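Local structure of acyl-CoA dehydrogenase domain protein Tcur3481 (Thermomonospora curvata, 6WY9) at residues G308-Q316 against I330-K338; D221-Q231 against G294-A304. The protein binds FAD and probably catalyses flavin-dependent dehydrogenation of acyl-CoA substrates. All coordinates share one frame; numbering follows the deposited sequence.

Contact 1: residues G308-Q316 against I330-K338; sequences GLNVVHRTQ and IHRYFLWGK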
ATOM      1  N   GLY B 308      11.636   0.788  -5.555  1.00 37.05           N
ATOM      2  CA  GLY B 308      12.448   1.941  -5.953  1.00 35.86           C
ATOM      3  C   GLY B 308      11.608   3.174  -6.238  1.00 36.64           C
ATOM      4  O   GLY B 308      11.958   4.292  -5.834  1.00 34.37           O
ATOM      5  N   LEU B 309      10.469   2.980  -6.895  1.00 34.81           N
ATOM      6  CA  LEU B 309       9.579   4.096  -7.164  1.00 36.65           C
ATOM      7  C   LEU B 309       8.959   4.610  -5.879  1.00 36.37           C
ATOM      8  O   LEU B 309       8.815   5.828  -5.714  1.00 34.58           O
ATOM      9  CB  LEU B 309       8.478   3.703  -8.138  1.00 36.05           C
ATOM     10  CG  LEU B 309       7.666   4.888  -8.673  1.00 37.97           C
ATOM     11  CD1 LEU B 309       8.678   5.945  -9.280  1.00 37.74           C
ATOM     12  CD2 LEU B 309       6.709   4.354  -9.704  1.00 37.08           C
ATOM     13  N   ASN B 310       8.573   3.712  -4.955  1.00 36.04           N
ATOM     14  CA  ASN B 310       8.076   4.203  -3.662  1.00 34.10           C
ATOM     15  C   ASN B 310       9.124   5.075  -2.972  1.00 35.22           C
ATOM     16  O   ASN B 310       8.793   6.133  -2.438  1.00 35.17           O
ATOM     17  CB  ASN B 310       7.710   3.071  -2.704  1.00 33.38           C
ATOM     18  CG  ASN B 310       6.490   2.297  -3.118  1.00 34.93           C
ATOM     19  OD1 ASN B 310       5.653   2.738  -3.945  1.00 32.23           O
ATOM     20  ND2 ASN B 310       6.339   1.148  -2.474  1.00 34.94           N
ATOM     21  N   VAL B 311      10.376   4.614  -2.916  1.00 34.98           N
ATOM     22  CA  VAL B 311      11.400   5.393  -2.214  1.00 34.45           C
ATOM     23  C   VAL B 311      11.463   6.813  -2.771  1.00 35.78           C
ATOM     24  O   VAL B 311      11.412   7.785  -2.013  1.00 34.05           O
ATOM     25  CB  VAL B 311      12.782   4.713  -2.279  1.00 35.29           C
ATOM     26  CG1 VAL B 311      13.913   5.721  -1.705  1.00 33.00           C
ATOM     27  CG2 VAL B 311      12.786   3.332  -1.523  1.00 34.10           C
ATOM     28  N   VAL B 312      11.609   6.961  -4.100  1.00 35.39           N
ATOM     29  CA  VAL B 312      11.811   8.334  -4.622  1.00 35.18           C
ATOM     30  C   VAL B 312      10.544   9.189  -4.516  1.00 35.13           C
ATOM     31  O   VAL B 312      10.651  10.409  -4.466  1.00 34.77           O
ATOM     32  CB  VAL B 312      12.351   8.353  -6.073  1.00 35.44           C
ATOM     33  CG1 VAL B 312      13.797   7.680  -6.134  1.00 35.36           C
ATOM     34  CG2 VAL B 312      11.366   7.716  -7.119  1.00 34.16           C
ATOM     35  N   HIS B 313       9.333   8.599  -4.491  1.00 33.58           N
ATOM     36  CA  HIS B 313       8.162   9.402  -4.123  1.00 33.60           C
ATOM     37  C   HIS B 313       8.220   9.847  -2.660  1.00 34.92           C
ATOM     38  O   HIS B 313       7.837  10.989  -2.325  1.00 34.02           O
ATOM     39  CB  HIS B 313       6.864   8.605  -4.374  1.00 35.39           C
ATOM     40  CG  HIS B 313       6.346   8.749  -5.779  1.00 36.72           C
ATOM     41  ND1 HIS B 313       5.567   9.829  -6.176  1.00 37.35           N
ATOM     42  CD2 HIS B 313       6.559   8.007  -6.892  1.00 36.19           C
ATOM     43  CE1 HIS B 313       5.254   9.691  -7.457  1.00 38.43           C
ATOM     44  NE2 HIS B 313       5.823   8.587  -7.912  1.00 36.10           N
ATOM     45  N   ARG B 314       8.631   8.949  -1.753  1.00 32.81           N
ATOM     46  CA  ARG B 314       8.688   9.378  -0.351  1.00 34.34           C
ATOM     47  C   ARG B 314       9.752  10.460  -0.175  1.00 35.26           C
ATOM     48  O   ARG B 314       9.534  11.421   0.566  1.00 34.31           O
ATOM     49  CB  ARG B 314       8.970   8.190   0.595  1.00 32.74           C
ATOM     50  CG  ARG B 314       7.845   7.134   0.650  1.00 33.63           C
ATOM     51  CD  ARG B 314       7.910   6.263   1.931  1.00 35.09           C
ATOM     52  NE  ARG B 314       7.170   5.012   1.738  1.00 35.01           N
ATOM     53  CZ  ARG B 314       7.693   3.951   1.155  1.00 35.46           C
ATOM     54  NH1 ARG B 314       8.959   4.031   0.728  1.00 35.15           N
ATOM     55  NH2 ARG B 314       6.985   2.825   1.009  1.00 34.67           N
ATOM     56  N   THR B 315      10.899  10.335  -0.852  1.00 34.70           N
ATOM     57  CA  THR B 315      11.946  11.337  -0.617  1.00 36.38           C
ATOM     58  C   THR B 315      11.567  12.680  -1.251  1.00 37.92           C
ATOM     59  O   THR B 315      11.984  13.733  -0.754  1.00 39.63           O
ATOM     60  CB  THR B 315      13.331  10.828  -1.102  1.00 36.42           C
ATOM     61  OG1 THR B 315      13.277  10.459  -2.480  1.00 36.14           O
ATOM     62  CG2 THR B 315      13.841   9.593  -0.256  1.00 35.84           C
ATOM     63  N   GLN B 316      10.739  12.689  -2.307  1.00 35.41           N
ATOM     64  CA  GLN B 316      10.180  13.969  -2.748  1.00 35.16           C
ATOM     65  C   GLN B 316       9.280  14.569  -1.676  1.00 36.08           C
ATOM     66  O   GLN B 316       9.416  15.739  -1.297  1.00 35.25           O
ATOM     67  CB  GLN B 316       9.369  13.813  -4.033  1.00 33.47           C
ATOM     68  CG  GLN B 316      10.174  13.684  -5.308  1.00 35.55           C
ATOM     69  CD  GLN B 316      11.235  14.760  -5.464  1.00 36.85           C
ATOM     70  OE1 GLN B 316      12.417  14.426  -5.565  1.00 37.26           O
ATOM     71  NE2 GLN B 316      10.816  16.058  -5.534  1.00 35.63           N
ATOM     72  N   ILE B 330      17.563  16.528  -5.131  1.00 36.35           N
ATOM     73  CA  ILE B 330      16.783  15.301  -4.969  1.00 37.14           C
ATOM     74  C   ILE B 330      15.898  15.046  -6.197  1.00 37.92           C
ATOM     75  O   ILE B 330      15.619  13.890  -6.521  1.00 37.30           O
ATOM     76  CB  ILE B 330      15.940  15.339  -3.668  1.00 38.02           C
ATOM     77  CG1 ILE B 330      15.380  13.931  -3.342  1.00 36.81           C
ATOM     78  CG2 ILE B 330      14.780  16.385  -3.794  1.00 36.78           C
ATOM     79  CD1 ILE B 330      16.487  12.905  -2.873  1.00 36.82           C
ATOM     80  N   HIS B 331      15.446  16.099  -6.899  1.00 36.35           N
ATOM     81  CA  HIS B 331      14.509  15.884  -8.011  1.00 36.41           C
ATOM     82  C   HIS B 331      15.095  14.969  -9.098  1.00 36.32           C
ATOM     83  O   HIS B 331      14.342  14.325  -9.833  1.00 34.96           O
ATOM     84  CB  HIS B 331      14.116  17.206  -8.665  1.00 36.20           C
ATOM     85  CG  HIS B 331      15.217  17.801  -9.491  1.00 37.21           C
ATOM     86  ND1 HIS B 331      16.344  18.368  -8.912  1.00 37.09           N
ATOM     87  CD2 HIS B 331      15.402  17.886 -10.833  1.00 38.53           C
ATOM     88  CE1 HIS B 331      17.152  18.815  -9.862  1.00 38.50           C
ATOM     89  NE2 HIS B 331      16.605  18.534 -11.036  1.00 38.07           N
ATOM     90  N   ARG B 332      16.426  14.914  -9.240  1.00 36.07           N
ATOM     91  CA  ARG B 332      17.005  14.020 -10.246  1.00 38.14           C
ATOM     92  C   ARG B 332      16.802  12.558  -9.868  1.00 35.62           C
ATOM     93  O   ARG B 332      16.626  11.711 -10.744  1.00 36.89           O
ATOM     94  CB  ARG B 332      18.505  14.315 -10.448  1.00 37.31           C
ATOM     95  CG  ARG B 332      18.763  15.691 -11.077  1.00 39.05           C
ATOM     96  CD  ARG B 332      20.143  15.755 -11.774  1.00 37.15           C
ATOM     97  NE  ARG B 332      20.431  17.134 -12.183  1.00 41.55           N
ATOM     98  CZ  ARG B 332      20.814  18.117 -11.363  1.00 44.00           C
ATOM     99  NH1 ARG B 332      21.025  19.346 -11.856  1.00 45.09           N
ATOM    100  NH2 ARG B 332      21.001  17.872 -10.074  1.00 40.79           N
ATOM    101  N   TYR B 333      16.869  12.242  -8.579  1.00 35.05           N
ATOM    102  CA  TYR B 333      16.601  10.872  -8.132  1.00 33.53           C
ATOM    103  C   TYR B 333      15.162  10.487  -8.441  1.00 35.79           C
ATOM    104  O   TYR B 333      14.889   9.375  -8.918  1.00 35.97           O
ATOM    105  CB  TYR B 333      16.898  10.771  -6.624  1.00 32.41           C
ATOM    106  CG  TYR B 333      18.380  10.967  -6.391  1.00 33.72           C
ATOM    107  CD1 TYR B 333      18.946  12.246  -6.403  1.00 34.74           C
ATOM    108  CD2 TYR B 333      19.223   9.866  -6.246  1.00 34.46           C
ATOM    109  CE1 TYR B 333      20.331  12.416  -6.270  1.00 35.71           C
ATOM    110  CE2 TYR B 333      20.614  10.027  -6.090  1.00 34.42           C
ATOM    111  CZ  TYR B 333      21.147  11.304  -6.108  1.00 36.11           C
ATOM    112  OH  TYR B 333      22.517  11.448  -5.952  1.00 37.73           O
ATOM    113  N   PHE B 334      14.231  11.430  -8.238  1.00 33.38           N
ATOM    114  CA  PHE B 334      12.847  11.190  -8.650  1.00 34.10           C
ATOM    115  C   PHE B 334      12.763  10.883 -10.148  1.00 35.41           C
ATOM    116  O   PHE B 334      12.093   9.922 -10.568  1.00 34.56           O
ATOM    117  CB  PHE B 334      11.956  12.408  -8.306  1.00 34.07           C
ATOM    118  CG  PHE B 334      10.537  12.178  -8.679  1.00 37.78           C
ATOM    119  CD1 PHE B 334       9.777  11.254  -7.982  1.00 37.46           C
ATOM    120  CD2 PHE B 334       9.986  12.796  -9.794  1.00 39.95           C
ATOM    121  CE1 PHE B 334       8.446  10.969  -8.359  1.00 37.76           C
ATOM    122  CE2 PHE B 334       8.667  12.532 -10.168  1.00 42.32           C
ATOM    123  CZ  PHE B 334       7.890  11.609  -9.439  1.00 40.54           C
ATOM    124  N   LEU B 335      13.417  11.714 -10.981  1.00 34.91           N
ATOM    125  CA  LEU B 335      13.332  11.527 -12.435  1.00 35.57           C
ATOM    126  C   LEU B 335      13.941  10.181 -12.860  1.00 37.21           C
ATOM    127  O   LEU B 335      13.356   9.459 -13.675  1.00 36.79           O
ATOM    128  CB  LEU B 335      14.017  12.685 -13.182  1.00 35.91           C
ATOM    129  CG  LEU B 335      13.430  14.095 -12.948  1.00 37.12           C
ATOM    130  CD1 LEU B 335      14.211  15.134 -13.754  1.00 39.11           C
ATOM    131  CD2 LEU B 335      11.931  14.046 -13.366  1.00 37.24           C
ATOM    132  N   TRP B 336      15.144   9.861 -12.359  1.00 37.48           N
ATOM    133  CA  TRP B 336      15.764   8.562 -12.636  1.00 38.21           C
ATOM    134  C   TRP B 336      14.911   7.399 -12.125  1.00 37.89           C
ATOM    135  O   TRP B 336      14.683   6.412 -12.843  1.00 37.91           O
ATOM    136  CB  TRP B 336      17.162   8.494 -11.996  1.00 37.09           C
ATOM    137  CG  TRP B 336      18.242   9.164 -12.827  1.00 37.87           C
ATOM    138  CD1 TRP B 336      18.207  10.416 -13.352  1.00 37.25           C
ATOM    139  CD2 TRP B 336      19.524   8.599 -13.200  1.00 37.72           C
ATOM    140  NE1 TRP B 336      19.383  10.679 -14.023  1.00 40.27           N
ATOM    141  CE2 TRP B 336      20.204   9.577 -13.945  1.00 40.49           C
ATOM    142  CE3 TRP B 336      20.154   7.370 -12.954  1.00 38.48           C
ATOM    143  CZ2 TRP B 336      21.497   9.366 -14.483  1.00 42.58           C
ATOM    144  CZ3 TRP B 336      21.459   7.167 -13.477  1.00 40.42           C
ATOM    145  CH2 TRP B 336      22.105   8.160 -14.233  1.00 41.38           C
ATOM    146  N   GLY B 337      14.467   7.474 -10.867  1.00 38.54           N
ATOM    147  CA  GLY B 337      13.705   6.371 -10.300  1.00 37.01           C
ATOM    148  C   GLY B 337      12.453   6.096 -11.102  1.00 37.79           C
ATOM    149  O   GLY B 337      12.152   4.946 -11.437  1.00 36.30           O
ATOM    150  N   LYS B 338      11.734   7.164 -11.442  1.00 35.37           N
ATOM    151  CA  LYS B 338      10.497   7.081 -12.203  1.00 37.61           C
ATOM    152  C   LYS B 338      10.754   6.461 -13.578  1.00 37.34           C
ATOM    153  O   LYS B 338      10.063   5.523 -13.996  1.00 37.11           O
ATOM    154  CB  LYS B 338       9.900   8.506 -12.277  1.00 41.59           C
ATOM    155  CG  LYS B 338       8.800   8.788 -13.275  1.00 49.22           C
ATOM    156  CD  LYS B 338       7.394   8.890 -12.602  1.00 52.51           C
ATOM    157  CE  LYS B 338       6.248   8.996 -13.653  1.00 54.79           C
ATOM    158  NZ  LYS B 338       4.855   8.664 -13.060  1.00 53.51           N
TER

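Contact 2: residues D221-Q231 against G294-A304; sequences DVARTALAAVQ and GKAALVAKWWA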
ATOM      1  N   ASP B 221      17.139 -10.689 -19.295  1.00 43.35           N
ATOM      2  CA  ASP B 221      17.406 -10.952 -17.878  1.00 44.47           C
ATOM      3  C   ASP B 221      18.551 -10.092 -17.330  1.00 41.28           C
ATOM      4  O   ASP B 221      18.474  -9.567 -16.206  1.00 39.59           O
ATOM      5  CB  ASP B 221      17.720 -12.424 -17.685  1.00 49.18           C
ATOM      6  CG  ASP B 221      16.460 -13.266 -17.644  1.00 56.55           C
ATOM      7  OD1 ASP B 221      15.357 -12.677 -17.517  1.00 58.52           O
ATOM      8  OD2 ASP B 221      16.586 -14.493 -17.727  1.00 59.76           O
ATOM      9  N   VAL B 222      19.635  -9.974 -18.090  1.00 41.75           N
ATOM     10  CA  VAL B 222      20.761  -9.150 -17.665  1.00 41.35           C
ATOM     11  C   VAL B 222      20.358  -7.686 -17.582  1.00 40.75           C
ATOM     12  O   VAL B 222      20.735  -6.980 -16.638  1.00 39.81           O
ATOM     13  CB  VAL B 222      21.946  -9.340 -18.622  1.00 42.64           C
ATOM     14  CG1 VAL B 222      23.022  -8.236 -18.364  1.00 43.33           C
ATOM     15  CG2 VAL B 222      22.504 -10.741 -18.496  1.00 44.74           C
ATOM     16  N   ALA B 223      19.621  -7.193 -18.586  1.00 39.46           N
ATOM     17  CA  ALA B 223      19.195  -5.787 -18.568  1.00 38.35           C
ATOM     18  C   ALA B 223      18.284  -5.497 -17.378  1.00 38.66           C
ATOM     19  O   ALA B 223      18.369  -4.419 -16.765  1.00 36.25           O
ATOM     20  CB  ALA B 223      18.456  -5.432 -19.858  1.00 38.21           C
ATOM     21  N   ARG B 224      17.362  -6.422 -17.084  1.00 36.63           N
ATOM     22  CA  ARG B 224      16.500  -6.261 -15.911  1.00 36.96           C
ATOM     23  C   ARG B 224      17.334  -6.172 -14.639  1.00 37.10           C
ATOM     24  O   ARG B 224      17.061  -5.344 -13.744  1.00 36.56           O
ATOM     25  CB  ARG B 224      15.509  -7.429 -15.816  1.00 37.40           C
ATOM     26  CG  ARG B 224      14.377  -7.397 -16.888  1.00 37.34           C
ATOM     27  CD  ARG B 224      13.428  -8.613 -16.825  1.00 40.07           C
ATOM     28  NE  ARG B 224      12.307  -8.512 -17.798  1.00 40.14           N
ATOM     29  CZ  ARG B 224      11.997  -9.432 -18.714  1.00 46.20           C
ATOM     30  NH1 ARG B 224      12.725 -10.556 -18.820  1.00 47.54           N
ATOM     31  NH2 ARG B 224      10.948  -9.233 -19.540  1.00 43.42           N
ATOM     32  N   THR B 225      18.329  -7.061 -14.524  1.00 37.17           N
ATOM     33  CA  THR B 225      19.212  -7.091 -13.362  1.00 37.86           C
ATOM     34  C   THR B 225      20.019  -5.805 -13.285  1.00 39.17           C
ATOM     35  O   THR B 225      20.126  -5.187 -12.228  1.00 38.38           O
ATOM     36  CB  THR B 225      20.115  -8.332 -13.453  1.00 40.06           C
ATOM     37  OG1 THR B 225      19.295  -9.507 -13.520  1.00 40.92           O
ATOM     38  CG2 THR B 225      21.042  -8.449 -12.260  1.00 40.57           C
ATOM     39  N   ALA B 226      20.563  -5.367 -14.425  1.00 39.43           N
ATOM     40  CA  ALA B 226      21.351  -4.145 -14.456  1.00 38.17           C
ATOM     41  C   ALA B 226      20.503  -2.920 -14.089  1.00 37.11           C
ATOM     42  O   ALA B 226      20.960  -2.030 -13.356  1.00 37.22           O
ATOM     43  CB  ALA B 226      21.980  -3.999 -15.860  1.00 38.83           C
ATOM     44  N   LEU B 227      19.281  -2.834 -14.629  1.00 36.19           N
ATOM     45  CA  LEU B 227      18.428  -1.712 -14.282  1.00 38.26           C
ATOM     46  C   LEU B 227      18.132  -1.730 -12.790  1.00 36.75           C
ATOM     47  O   LEU B 227      18.075  -0.685 -12.152  1.00 36.74           O
ATOM     48  CB  LEU B 227      17.109  -1.757 -15.091  1.00 39.33           C
ATOM     49  CG  LEU B 227      17.252  -1.353 -16.568  1.00 42.34           C
ATOM     50  CD1 LEU B 227      16.046  -1.965 -17.439  1.00 41.08           C
ATOM     51  CD2 LEU B 227      17.340   0.185 -16.680  1.00 42.70           C
ATOM     52  N   ALA B 228      17.906  -2.914 -12.229  1.00 37.19           N
ATOM     53  CA  ALA B 228      17.692  -2.987 -10.789  1.00 35.49           C
ATOM     54  C   ALA B 228      18.927  -2.523 -10.028  1.00 37.16           C
ATOM     55  O   ALA B 228      18.795  -1.892  -8.979  1.00 37.11           O
ATOM     56  CB  ALA B 228      17.289  -4.390 -10.382  1.00 35.13           C
ATOM     57  N   ALA B 229      20.138  -2.770 -10.555  1.00 35.22           N
ATOM     58  CA  ALA B 229      21.326  -2.264  -9.855  1.00 37.83           C
ATOM     59  C   ALA B 229      21.342  -0.735  -9.815  1.00 37.94           C
ATOM     60  O   ALA B 229      21.643  -0.127  -8.773  1.00 37.68           O
ATOM     61  CB  ALA B 229      22.610  -2.807 -10.500  1.00 38.18           C
ATOM     62  N   VAL B 230      21.023  -0.088 -10.945  1.00 38.60           N
ATOM     63  CA  VAL B 230      21.004   1.379 -10.969  1.00 38.30           C
ATOM     64  C   VAL B 230      19.945   1.888  -9.997  1.00 38.54           C
ATOM     65  O   VAL B 230      20.164   2.843  -9.235  1.00 40.00           O
ATOM     66  CB  VAL B 230      20.726   1.889 -12.401  1.00 37.67           C
ATOM     67  CG1 VAL B 230      20.678   3.441 -12.426  1.00 35.21           C
ATOM     68  CG2 VAL B 230      21.739   1.308 -13.407  1.00 37.62           C
ATOM     69  N   GLN B 231      18.776   1.250 -10.015  1.00 35.17           N
ATOM     70  CA  GLN B 231      17.688   1.704  -9.167  1.00 35.86           C
ATOM     71  C   GLN B 231      18.075   1.576  -7.707  1.00 35.98           C
ATOM     72  O   GLN B 231      17.703   2.414  -6.877  1.00 37.93           O
ATOM     73  CB  GLN B 231      16.415   0.886  -9.447  1.00 36.79           C
ATOM     74  CG  GLN B 231      15.147   1.463  -8.763  1.00 37.59           C
ATOM     75  CD  GLN B 231      14.586   2.635  -9.532  1.00 39.14           C
ATOM     76  OE1 GLN B 231      15.339   3.514  -9.977  1.00 40.83           O
ATOM     77  NE2 GLN B 231      13.256   2.658  -9.709  1.00 37.34           N
ATOM     78  N   GLY B 294      14.375 -17.089 -15.537  1.00 66.38           N
ATOM     79  CA  GLY B 294      14.006 -15.691 -15.521  1.00 64.55           C
ATOM     80  C   GLY B 294      13.319 -15.191 -14.272  1.00 66.23           C
ATOM     81  O   GLY B 294      13.106 -13.979 -14.157  1.00 59.65           O
ATOM     82  N   LYS B 295      12.959 -16.061 -13.318  1.00 38.48           N
ATOM     83  CA  LYS B 295      12.189 -15.569 -12.167  1.00 38.33           C
ATOM     84  C   LYS B 295      13.021 -14.619 -11.305  1.00 37.99           C
ATOM     85  O   LYS B 295      12.501 -13.619 -10.805  1.00 37.62           O
ATOM     86  CB  LYS B 295      11.644 -16.728 -11.335  1.00 41.41           C
ATOM     87  CG  LYS B 295      10.527 -17.508 -12.066  1.00 45.10           C
ATOM     88  CD  LYS B 295       9.721 -18.438 -11.121  1.00 49.43           C
ATOM     89  CE  LYS B 295      10.516 -19.649 -10.688  1.00 53.19           C
ATOM     90  NZ  LYS B 295      10.518 -20.650 -11.779  1.00 55.42           N
ATOM     91  N   ALA B 296      14.274 -14.953 -11.045  1.00 37.91           N
ATOM     92  CA  ALA B 296      15.023 -14.143 -10.093  1.00 40.03           C
ATOM     93  C   ALA B 296      15.227 -12.725 -10.629  1.00 40.75           C
ATOM     94  O   ALA B 296      15.175 -11.761  -9.867  1.00 39.77           O
ATOM     95  CB  ALA B 296      16.357 -14.809  -9.754  1.00 38.79           C
ATOM     96  N   ALA B 297      15.484 -12.592 -11.938  1.00 43.03           N
ATOM     97  CA  ALA B 297      15.675 -11.276 -12.536  1.00 42.77           C
ATOM     98  C   ALA B 297      14.402 -10.441 -12.477  1.00 41.88           C
ATOM     99  O   ALA B 297      14.462  -9.235 -12.198  1.00 41.81           O
ATOM    100  CB  ALA B 297      16.176 -11.444 -13.980  1.00 43.43           C
ATOM    101  N   LEU B 298      13.233 -11.071 -12.708  1.00 39.09           N
ATOM    102  CA  LEU B 298      11.962 -10.369 -12.617  1.00 37.82           C
ATOM    103  C   LEU B 298      11.640  -9.949 -11.191  1.00 36.01           C
ATOM    104  O   LEU B 298      11.021  -8.893 -10.992  1.00 34.13           O
ATOM    105  CB  LEU B 298      10.826 -11.242 -13.181  1.00 39.22           C
ATOM    106  CG  LEU B 298      10.623 -11.133 -14.708  1.00 41.85           C
ATOM    107  CD1 LEU B 298       9.717 -12.271 -15.245  1.00 41.57           C
ATOM    108  CD2 LEU B 298      10.038  -9.725 -15.068  1.00 39.51           C
ATOM    109  N   VAL B 299      12.004 -10.771 -10.197  1.00 35.50           N
ATOM    110  CA  VAL B 299      11.833 -10.373  -8.802  1.00 34.78           C
ATOM    111  C   VAL B 299      12.705  -9.157  -8.502  1.00 35.94           C
ATOM    112  O   VAL B 299      12.243  -8.180  -7.905  1.00 35.27           O
ATOM    113  CB  VAL B 299      12.148 -11.544  -7.835  1.00 35.84           C
ATOM    114  CG1 VAL B 299      12.280 -11.049  -6.398  1.00 33.13           C
ATOM    115  CG2 VAL B 299      11.037 -12.617  -7.873  1.00 34.70           C
ATOM    116  N   ALA B 300      13.978  -9.197  -8.911  1.00 36.18           N
ATOM    117  CA  ALA B 300      14.808  -8.015  -8.670  1.00 36.55           C
ATOM    118  C   ALA B 300      14.209  -6.799  -9.364  1.00 34.70           C
ATOM    119  O   ALA B 300      14.140  -5.716  -8.782  1.00 35.44           O
ATOM    120  CB  ALA B 300      16.240  -8.255  -9.137  1.00 37.39           C
ATOM    121  N   LYS B 301      13.744  -6.972 -10.599  1.00 36.77           N
ATOM    122  CA  LYS B 301      13.187  -5.852 -11.367  1.00 35.42           C
ATOM    123  C   LYS B 301      11.885  -5.342 -10.762  1.00 36.84           C
ATOM    124  O   LYS B 301      11.628  -4.124 -10.750  1.00 35.79           O
ATOM    125  CB  LYS B 301      12.985  -6.295 -12.833  1.00 38.46           C
ATOM    126  CG  LYS B 301      12.432  -5.208 -13.778  1.00 40.14           C
ATOM    127  CD  LYS B 301      13.346  -3.949 -13.755  1.00 43.89           C
ATOM    128  CE  LYS B 301      13.059  -3.037 -14.973  1.00 47.57           C
ATOM    129  NZ  LYS B 301      11.587  -2.798 -15.210  1.00 49.75           N
ATOM    130  N   TRP B 302      11.015  -6.247 -10.276  1.00 34.82           N
ATOM    131  CA  TRP B 302       9.784  -5.765  -9.647  1.00 33.21           C
ATOM    132  C   TRP B 302      10.092  -4.936  -8.401  1.00 33.72           C
ATOM    133  O   TRP B 302       9.474  -3.883  -8.175  1.00 34.21           O
ATOM    134  CB  TRP B 302       8.846  -6.934  -9.282  1.00 32.94           C
ATOM    135  CG  TRP B 302       7.626  -6.419  -8.523  1.00 33.75           C
ATOM    136  CD1 TRP B 302       6.502  -5.877  -9.076  1.00 34.52           C
ATOM    137  CD2 TRP B 302       7.441  -6.364  -7.097  1.00 33.93           C
ATOM    138  NE1 TRP B 302       5.608  -5.504  -8.097  1.00 35.46           N
ATOM    139  CE2 TRP B 302       6.155  -5.804  -6.868  1.00 33.83           C
ATOM    140  CE3 TRP B 302       8.224  -6.762  -5.991  1.00 33.05           C
ATOM    141  CZ2 TRP B 302       5.623  -5.627  -5.585  1.00 32.79           C
ATOM    142  CZ3 TRP B 302       7.692  -6.566  -4.691  1.00 34.90           C
ATOM    143  CH2 TRP B 302       6.408  -5.977  -4.508  1.00 34.35           C
ATOM    144  N   TRP B 303      11.023  -5.406  -7.561  1.00 33.13           N
ATOM    145  CA  TRP B 303      11.433  -4.606  -6.396  1.00 34.74           C
ATOM    146  C   TRP B 303      11.938  -3.228  -6.826  1.00 34.90           C
ATOM    147  O   TRP B 303      11.601  -2.215  -6.201  1.00 35.45           O
ATOM    148  CB  TRP B 303      12.503  -5.351  -5.588  1.00 33.95           C
ATOM    149  CG  TRP B 303      11.874  -6.205  -4.540  1.00 34.42           C
ATOM    150  CD1 TRP B 303      11.746  -7.575  -4.552  1.00 35.51           C
ATOM    151  CD2 TRP B 303      11.178  -5.741  -3.387  1.00 33.48           C
ATOM    152  NE1 TRP B 303      11.046  -7.988  -3.450  1.00 35.14           N
ATOM    153  CE2 TRP B 303      10.684  -6.881  -2.711  1.00 35.31           C
ATOM    154  CE3 TRP B 303      10.944  -4.464  -2.838  1.00 33.63           C
ATOM    155  CZ2 TRP B 303       9.962  -6.800  -1.517  1.00 34.78           C
ATOM    156  CZ3 TRP B 303      10.245  -4.365  -1.630  1.00 34.30           C
ATOM    157  CH2 TRP B 303       9.757  -5.539  -0.966  1.00 35.45           C
ATOM    158  N   ALA B 304      12.740  -3.182  -7.906  1.00 35.10           N
ATOM    159  CA  ALA B 304      13.183  -1.902  -8.472  1.00 35.90           C
ATOM    160  C   ALA B 304      11.996  -1.053  -8.888  1.00 37.42           C
ATOM    161  O   ALA B 304      11.963   0.159  -8.626  1.00 38.41           O
ATOM    162  CB  ALA B 304      14.083  -2.145  -9.704  1.00 34.24           C
TER

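Contact 1: residues G308-Q316 against I330-K338
F334 drives the edge of its ring into the face of H313, a T-shaped pair in the C-terminal helical domain of the acyl-CoA dehydrogenase fold, where helix 330-340 runs back antiparallel along the end of helix 295-319. The ring planes stand at 89°, and F334 CE1 sits over the centre of the imidazole, 3.6 Å from H313 CE1. With CG anti to the backbone N (chi1 -178°), the ring reaches across to V312, H313 and Q316, and V312 O lies near the ring plane at its edge, 3.7 Å from F334 CD1.

Aliphatic side chains make most of the remaining contacts. The two methyls of V312 reach different points of the facing helix: CG1 rests 3.4 Å from Y333 O, while CG2 meets F334 CD1. V312 CG2 also packs 4.2 Å from G337 CA, where the missing side chain leaves the valine its place. Farther along, L309 CD1 touches K338 CA, and at the other end I330 CD1 lies against T315.

Q316 provides the polar element. Its NE2 is hydrogen-bonded to G323 O, in the loop that carries the FAD-binding G321; the FAD-binding H317 is the next residue of the helix. The chain bends at chi2 (-50°), laying Q316 CG 3.6 Å from F334 CD1 and Q316 OE1 3.4 Å from F334 CB.

Contact 2: residues D221-Q231 against G294-A304
Q231 makes the direct hydrogen bond between these helices: NE2 donates to A304 O at 3.0 Å and 165°. A304 O lies in the amide plane of Q231, yet NE2 stands above the carbonyl plane and not on a lone pair. A bend at chi2 (79°) turns the amide toward A304 O, with CG also close to it.

Small side chains let the backbones approach. A228 CB packs 4.0 Å from A304 CB and also meets A300, while A297 CB points at the other helix and touches T225 OG1 and D221 O. The axes of 221-231 and 295-304 thus come within 8.3 Å, their directions 32° apart, making helices 215-248 and 295-319 a close, roughly parallel pair within the helical bundle of the acyl-CoA dehydrogenase C-terminal domain. T225 OG1 turns back to donate to D221 O at 2.8 Å, joining T225 N on that oxygen from the opposite face of its plane.

Longer side chains flank the alanines. R224, extended from CG to NE, runs beside L298, whose CD2 lies over one guanidinium face, 3.8 Å from R224 NE; R224 NH1 forms a long salt bridge with D221 OD1. K301 lies alongside L227, K301 CE 4.0 Å from L227 CD1, and carries NZ to D305 and T343 O.

After the N-terminal helices and the beta-sheet strands, the chain enters helix 215-248, which supplies 221-231, then passes through helix 260-288 before helix 295-319 begins. Its opening turns, with the preceding G294, close contact 2 over a gap of 62 residues. The same helix continues into 308-316, and with 13 residues between the segments, the first three of them still helical, helix 330-340 folds back to close contact 1. The two closures follow in series, neither nested nor crossed, with centres about 18 Å apart. They meet where the helix passes from one contact to the other: Q231 NE2 is also hydrogen-bonded to G337 O, probably, at 3.1 Å, joining helix 215-248 directly to helix 330-340, and W336 packs on V230.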